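Local coordinates for putative protein-disulfide isomerase (Pseudomonas syringae pv. tomato, PDB 3GN3) that is of unknown function but, as a member of the DsbA family with a thioredoxin-like fold, may act as a thiol-disulfide oxidoreductase or isomerase, at residues S10-R16 with E45-R51; R68-A72 with A130-L136. All coordinates share one frame; numbering follows the deposited sequence.

Interaction 1: S10-R16 with E45-R51; sequences SWGHGPR and EDNVTVR
Trp11 and Val50 form the hydrogen-bonded pair that joins strand 10-12 to strand 48-51 in antiparallel fashion: Trp11 N donates to Val50 O at 2.9 Å, and Val50 N returns the bond to Trp11 O. One residue earlier, Ser10 faces Arg51 as a non-hydrogen-bonded pair, and here the side chains supply the link. With OG anti to the backbone N (chi1 -166°), Ser10 sets its hydroxyl at the edge of the Arg51 guanidinium, where Arg51 NE donates to Ser10 OG at 2.9 Å, the oxygen tilted slightly from the plane. Past Gly12 the chain runs alongside the turn at 45-47. His13 N binds Glu45 O, and that same carbonyl oxygen lies 3.2 Å above the plane of the His13 imidazole, over its centre. The ring lies alongside Asp46 and reaches OD1 through NE2, a short but badly bent and therefore weak bond.

Gly14 comes close over the backbone of Asn47 and Val48. Its carbonyl receives the Thr49 hydroxyl, OG1 to Gly14 O 2.7 Å, in the carbonyl plane on a lone pair. After Pro15 the pairing changes sense: Arg16 N binds Asn47 O and Thr49 N binds Arg16 O at 2.9 Å, the two bonds on either side of Val48 that make a parallel bridge between Arg16 and Val48. The segment 45-51 thus has 10-12 as an antiparallel neighbour and the start of 16-22 as a parallel one, the latter a pairing of the thioredoxin-like sheet. Helix 36-43 packs on Trp11 and Val50 through Leu40, Glu81 accepts from Trp11 NE1, and Ile181 of helix 174-181 touches Arg16 and Val48.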
loop_
_atom_site.group_PDB
_atom_site.type_symbol
_atom_site.label_atom_id
_atom_site.label_comp_id
_atom_site.label_asym_id
_atom_site.label_seq_id
_atom_site.Cartn_x
_atom_site.Cartn_y
_atom_site.Cartn_z
ATOM N N SER A 10 16.253 -8.877 -15.296
ATOM C CA SER A 10 16.545 -9.889 -14.302
ATOM C C SER A 10 17.897 -10.581 -14.560
ATOM O O SER A 10 18.223 -10.887 -15.697
ATOM C CB SER A 10 15.421 -10.907 -14.297
ATOM O OG SER A 10 15.495 -11.730 -13.153
ATOM N N TRP A 11 18.689 -10.798 -13.511
ATOM C CA TRP A 11 19.999 -11.421 -13.638
ATOM C C TRP A 11 20.235 -12.340 -12.453
ATOM O O TRP A 11 19.735 -12.102 -11.347
ATOM C CB TRP A 11 21.128 -10.386 -13.687
ATOM C CG TRP A 11 21.166 -9.503 -14.896
ATOM C CD1 TRP A 11 21.929 -9.678 -16.021
ATOM C CD2 TRP A 11 20.440 -8.283 -15.095
ATOM N NE1 TRP A 11 21.717 -8.650 -16.913
ATOM C CE2 TRP A 11 20.807 -7.779 -16.374
ATOM C CE3 TRP A 11 19.504 -7.566 -14.323
ATOM C CZ2 TRP A 11 20.269 -6.590 -16.904
ATOM C CZ3 TRP A 11 18.968 -6.371 -14.853
ATOM C CH2 TRP A 11 19.360 -5.905 -16.134
ATOM N N GLY A 12 21.018 -13.389 -12.686
ATOM C CA GLY A 12 21.299 -14.372 -11.659
ATOM C C GLY A 12 20.162 -15.354 -11.686
ATOM O O GLY A 12 19.166 -15.119 -12.359
ATOM N N HIS A 13 20.301 -16.456 -10.964
ATOM C CA HIS A 13 19.281 -17.484 -10.973
ATOM C C HIS A 13 19.124 -18.119 -9.591
ATOM O O HIS A 13 18.556 -19.200 -9.469
ATOM C CB HIS A 13 19.598 -18.540 -12.041
ATOM C CG HIS A 13 20.900 -19.249 -11.817
ATOM N ND1 HIS A 13 22.093 -18.813 -12.369
ATOM C CD2 HIS A 13 21.204 -20.346 -11.077
ATOM C CE1 HIS A 13 23.071 -19.617 -11.983
ATOM N NE2 HIS A 13 22.560 -20.549 -11.193
ATOM N N GLY A 14 19.615 -17.440 -8.552
ATOM C CA GLY A 14 19.496 -17.935 -7.173
ATOM C C GLY A 14 18.083 -17.814 -6.605
ATOM O O GLY A 14 17.236 -17.128 -7.188
ATOM N N PRO A 15 17.817 -18.483 -5.467
ATOM C CA PRO A 15 16.470 -18.506 -4.900
ATOM C C PRO A 15 16.120 -17.296 -4.011
ATOM O O PRO A 15 14.944 -17.076 -3.731
ATOM C CB PRO A 15 16.468 -19.800 -4.067
ATOM C CG PRO A 15 17.874 -19.976 -3.651
ATOM C CD PRO A 15 18.748 -19.343 -4.711
ATOM N N ARG A 16 17.116 -16.544 -3.545
ATOM C CA ARG A 16 16.826 -15.318 -2.811
ATOM C C ARG A 16 16.630 -14.163 -3.797
ATOM O O ARG A 16 17.533 -13.845 -4.555
ATOM C CB ARG A 16 17.907 -15.013 -1.770
ATOM C CG ARG A 16 17.980 -16.064 -0.675
ATOM C CD ARG A 16 18.620 -15.525 0.607
ATOM N NE ARG A 16 18.079 -16.178 1.812
ATOM C CZ ARG A 16 18.539 -17.317 2.350
ATOM N NH1 ARG A 16 19.568 -17.968 1.810
ATOM N NH2 ARG A 16 17.962 -17.817 3.434
ATOM N N GLU A 45 25.538 -15.750 -8.353
ATOM C CA GLU A 45 24.387 -16.048 -9.210
ATOM C C GLU A 45 23.655 -17.326 -8.874
ATOM O O GLU A 45 22.542 -17.552 -9.353
ATOM C CB GLU A 45 24.806 -16.093 -10.660
ATOM C CG GLU A 45 24.980 -14.716 -11.217
ATOM C CD GLU A 45 26.006 -14.666 -12.318
ATOM O OE1 GLU A 45 26.697 -13.617 -12.443
ATOM O OE2 GLU A 45 26.119 -15.687 -13.044
ATOM N N ASP A 46 24.289 -18.160 -8.060
ATOM C CA ASP A 46 23.678 -19.396 -7.596
ATOM C C ASP A 46 22.798 -19.149 -6.382
ATOM O O ASP A 46 21.920 -19.949 -6.093
ATOM C CB ASP A 46 24.759 -20.443 -7.286
ATOM C CG ASP A 46 25.292 -21.132 -8.550
ATOM O OD1 ASP A 46 24.745 -20.905 -9.657
ATOM O OD2 ASP A 46 26.270 -21.913 -8.444
ATOM N N ASN A 47 23.022 -18.021 -5.709
ATOM C CA ASN A 47 22.300 -17.646 -4.488
ATOM C C ASN A 47 21.162 -16.617 -4.636
ATOM O O ASN A 47 20.177 -16.656 -3.889
ATOM C CB ASN A 47 23.295 -17.131 -3.465
ATOM C CG ASN A 47 24.482 -18.038 -3.331
ATOM O OD1 ASN A 47 24.342 -19.193 -2.948
ATOM N ND2 ASN A 47 25.665 -17.529 -3.678
ATOM N N VAL A 48 21.312 -15.694 -5.583
ATOM C CA VAL A 48 20.381 -14.593 -5.699
ATOM C C VAL A 48 19.921 -14.401 -7.113
ATOM O O VAL A 48 20.604 -14.805 -8.062
ATOM C CB VAL A 48 20.962 -13.241 -5.186
ATOM C CG1 VAL A 48 21.404 -13.353 -3.734
ATOM C CG2 VAL A 48 22.098 -12.755 -6.062
ATOM N N THR A 49 18.751 -13.784 -7.231
ATOM C CA THR A 49 18.302 -13.160 -8.462
ATOM C C THR A 49 18.167 -11.653 -8.193
ATOM O O THR A 49 17.579 -11.247 -7.198
ATOM C CB THR A 49 16.976 -13.796 -8.963
ATOM O OG1 THR A 49 17.153 -15.217 -9.081
ATOM C CG2 THR A 49 16.571 -13.234 -10.322
ATOM N N VAL A 50 18.758 -10.842 -9.058
ATOM C CA VAL A 50 18.652 -9.396 -8.970
ATOM C C VAL A 50 17.697 -8.906 -10.053
ATOM O O VAL A 50 17.898 -9.197 -11.220
ATOM C CB VAL A 50 20.030 -8.726 -9.165
ATOM C CG1 VAL A 50 19.905 -7.228 -9.215
ATOM C CG2 VAL A 50 21.000 -9.135 -8.052
ATOM N N ARG A 51 16.645 -8.185 -9.667
ATOM C CA ARG A 51 15.751 -7.550 -10.650
ATOM C C ARG A 51 15.658 -6.051 -10.437
ATOM O O ARG A 51 15.506 -5.579 -9.305
ATOM C CB ARG A 51 14.345 -8.136 -10.603
ATOM C CG ARG A 51 14.310 -9.634 -10.617
ATOM C CD ARG A 51 12.970 -10.121 -11.042
ATOM N NE ARG A 51 13.071 -11.467 -11.578
ATOM C CZ ARG A 51 12.391 -12.497 -11.110
ATOM N NH1 ARG A 51 11.549 -12.328 -10.112
ATOM N NH2 ARG A 51 12.538 -13.684 -11.643
#

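Interaction 2: R68-A72 with A130-L136; sequences RCILA and AFANPEL
Arg68 crosses Phe131 at about a right angle, fastening helix 63-73 to helix 128-132 and the residues that follow it within the helical part of this DsbA-family fold. In the arginine, CG is turned opposite the main-chain nitrogen (chi1 -163°) and the chain runs extended to NE, a course that lays CD over the face of the Phe131 ring, 3.8 Å from the centroid, as a CH-pi contact. The guanidinium stands nearly upright to the ring, their planes 81° apart, and turns its NE and NH2 side to the backbone of the same phenylalanine. Both nitrogens donate to Phe131 O, NE at 2.8 Å, so one carbonyl oxygen takes two bonds and fixes the rotation of the group. Leu136 approaches from another direction: its CB rests over one guanidinium face, while CD2 meets both Arg68 CG and Ala72 CB at 3.7 Å. Cys69 SG adds an oblique sulfur-aromatic contact with the ring. Ile116 of helix 112-123 also packs on Phe131, and Ala103 of a neighbouring subunit touches both Arg68 and Phe131. A water in the guanidinium plane accepts from Arg68 NH2 at 2.8 Å and donates to Pro134 O at 2.6 Å.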
loop_
_atom_site.group_PDB
_atom_site.type_symbol
_atom_site.label_atom_id
_atom_site.label_comp_id
_atom_site.label_asym_id
_atom_site.label_seq_id
_atom_site.Cartn_x
_atom_site.Cartn_y
_atom_site.Cartn_z
ATOM N N ARG A 68 10.499 4.977 -20.754
ATOM C CA ARG A 68 10.024 4.373 -22.002
ATOM C C ARG A 68 11.211 3.903 -22.887
ATOM O O ARG A 68 11.190 2.780 -23.408
ATOM C CB ARG A 68 9.076 5.326 -22.761
ATOM C CG ARG A 68 8.221 4.639 -23.836
ATOM C CD ARG A 68 7.260 5.610 -24.541
ATOM N NE ARG A 68 6.660 5.024 -25.742
ATOM C CZ ARG A 68 5.596 4.222 -25.757
ATOM N NH1 ARG A 68 4.972 3.907 -24.634
ATOM N NH2 ARG A 68 5.152 3.716 -26.907
ATOM N N CYS A 69 12.247 4.737 -23.021
ATOM C CA CYS A 69 13.468 4.339 -23.716
ATOM C C CYS A 69 14.088 3.068 -23.177
ATOM O O CYS A 69 14.551 2.210 -23.964
ATOM C CB CYS A 69 14.515 5.419 -23.616
ATOM S SG CYS A 69 14.072 6.858 -24.581
ATOM N N ILE A 70 14.125 2.950 -21.845
ATOM C CA ILE A 70 14.739 1.788 -21.228
ATOM C C ILE A 70 13.946 0.556 -21.616
ATOM O O ILE A 70 14.505 -0.461 -22.028
ATOM C CB ILE A 70 14.857 1.925 -19.689
ATOM C CG1 ILE A 70 15.856 3.023 -19.346
ATOM C CG2 ILE A 70 15.257 0.589 -19.049
ATOM C CD1 ILE A 70 15.574 3.688 -18.020
ATOM N N LEU A 71 12.632 0.659 -21.499
ATOM C CA LEU A 71 11.777 -0.471 -21.797
ATOM C C LEU A 71 11.720 -0.746 -23.305
ATOM O O LEU A 71 11.524 -1.897 -23.715
ATOM C CB LEU A 71 10.397 -0.279 -21.174
ATOM C CG LEU A 71 10.453 -0.469 -19.657
ATOM C CD1 LEU A 71 9.191 0.066 -18.939
ATOM C CD2 LEU A 71 10.722 -1.924 -19.303
ATOM N N ALA A 72 11.898 0.305 -24.109
ATOM C CA ALA A 72 12.064 0.166 -25.561
ATOM C C ALA A 72 13.312 -0.654 -25.891
ATOM O O ALA A 72 13.246 -1.564 -26.714
ATOM C CB ALA A 72 12.116 1.544 -26.261
ATOM N N ALA A 130 11.567 1.599 -31.903
ATOM C CA ALA A 130 11.081 0.778 -30.796
ATOM C C ALA A 130 10.266 1.585 -29.782
ATOM O O ALA A 130 9.275 1.092 -29.242
ATOM C CB ALA A 130 12.239 0.065 -30.116
ATOM N N PHE A 131 10.689 2.822 -29.548
ATOM C CA PHE A 131 10.001 3.771 -28.674
ATOM C C PHE A 131 8.565 4.036 -29.125
ATOM O O PHE A 131 7.681 4.252 -28.286
ATOM C CB PHE A 131 10.786 5.079 -28.665
ATOM C CG PHE A 131 10.223 6.152 -27.758
ATOM C CD1 PHE A 131 10.774 6.369 -26.495
ATOM C CD2 PHE A 131 9.186 6.983 -28.191
ATOM C CE1 PHE A 131 10.286 7.385 -25.668
ATOM C CE2 PHE A 131 8.682 7.995 -27.377
ATOM C CZ PHE A 131 9.232 8.204 -26.117
ATOM N N ALA A 132 8.348 4.018 -30.448
ATOM C CA ALA A 132 7.042 4.293 -31.054
ATOM C C ALA A 132 6.055 3.119 -30.953
ATOM O O ALA A 132 4.846 3.314 -31.081
ATOM C CB ALA A 132 7.207 4.741 -32.491
ATOM N N ASN A 133 6.554 1.908 -30.712
ATOM C CA ASN A 133 5.674 0.745 -30.537
ATOM C C ASN A 133 4.577 1.003 -29.476
ATOM O O ASN A 133 4.885 1.199 -28.288
ATOM C CB ASN A 133 6.506 -0.487 -30.194
ATOM C CG ASN A 133 5.664 -1.660 -29.714
ATOM O OD1 ASN A 133 4.496 -1.794 -30.083
ATOM N ND2 ASN A 133 6.264 -2.526 -28.870
ATOM N N PRO A 134 3.292 1.016 -29.902
ATOM C CA PRO A 134 2.242 1.414 -28.963
ATOM C C PRO A 134 1.985 0.373 -27.874
ATOM O O PRO A 134 1.403 0.710 -26.843
ATOM C CB PRO A 134 1.010 1.622 -29.858
ATOM C CG PRO A 134 1.239 0.775 -31.040
ATOM C CD PRO A 134 2.741 0.633 -31.217
ATOM N N GLU A 135 2.440 -0.863 -28.079
ATOM C CA GLU A 135 2.305 -1.893 -27.046
ATOM C C GLU A 135 3.183 -1.638 -25.800
ATOM O O GLU A 135 2.975 -2.247 -24.750
ATOM C CB GLU A 135 2.587 -3.275 -27.633
ATOM C CG GLU A 135 1.496 -3.778 -28.569
ATOM C CD GLU A 135 0.111 -3.791 -27.903
ATOM O OE1 GLU A 135 -0.100 -4.629 -26.991
ATOM O OE2 GLU A 135 -0.762 -2.965 -28.288
ATOM N N LEU A 136 4.134 -0.711 -25.928
ATOM C CA LEU A 136 5.142 -0.443 -24.909
ATOM C C LEU A 136 4.616 0.268 -23.653
ATOM O O LEU A 136 5.256 0.215 -22.599
ATOM C CB LEU A 136 6.265 0.374 -25.537
ATOM C CG LEU A 136 7.643 0.525 -24.910
ATOM C CD1 LEU A 136 8.346 -0.806 -24.795
ATOM C CD2 LEU A 136 8.431 1.486 -25.773
HETATM O O HOH W 1 2.638 2.838 -25.927
#

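Both segments of interaction 1 precede those of interaction 2 in sequence, and helix 63-73 is the next regular element after strand 48-54. Their centres lie 26 Å apart and their nearest atoms about 8 Å, so they do not touch. Interaction 1 belongs to the edge of the beta-sheet, where backbone bonds dominate; interaction 2 joins one helix to the last turn of another and the loop after it, largely through side chains, with an arginine reaching a backbone carbonyl. This division fits a DsbA-like architecture, in which a thioredoxin-like domain carries a helical insertion. Each also meets another copy of the protein: Arg16 packs on Met4 of the second subunit, and Pro134 on His101 of the third.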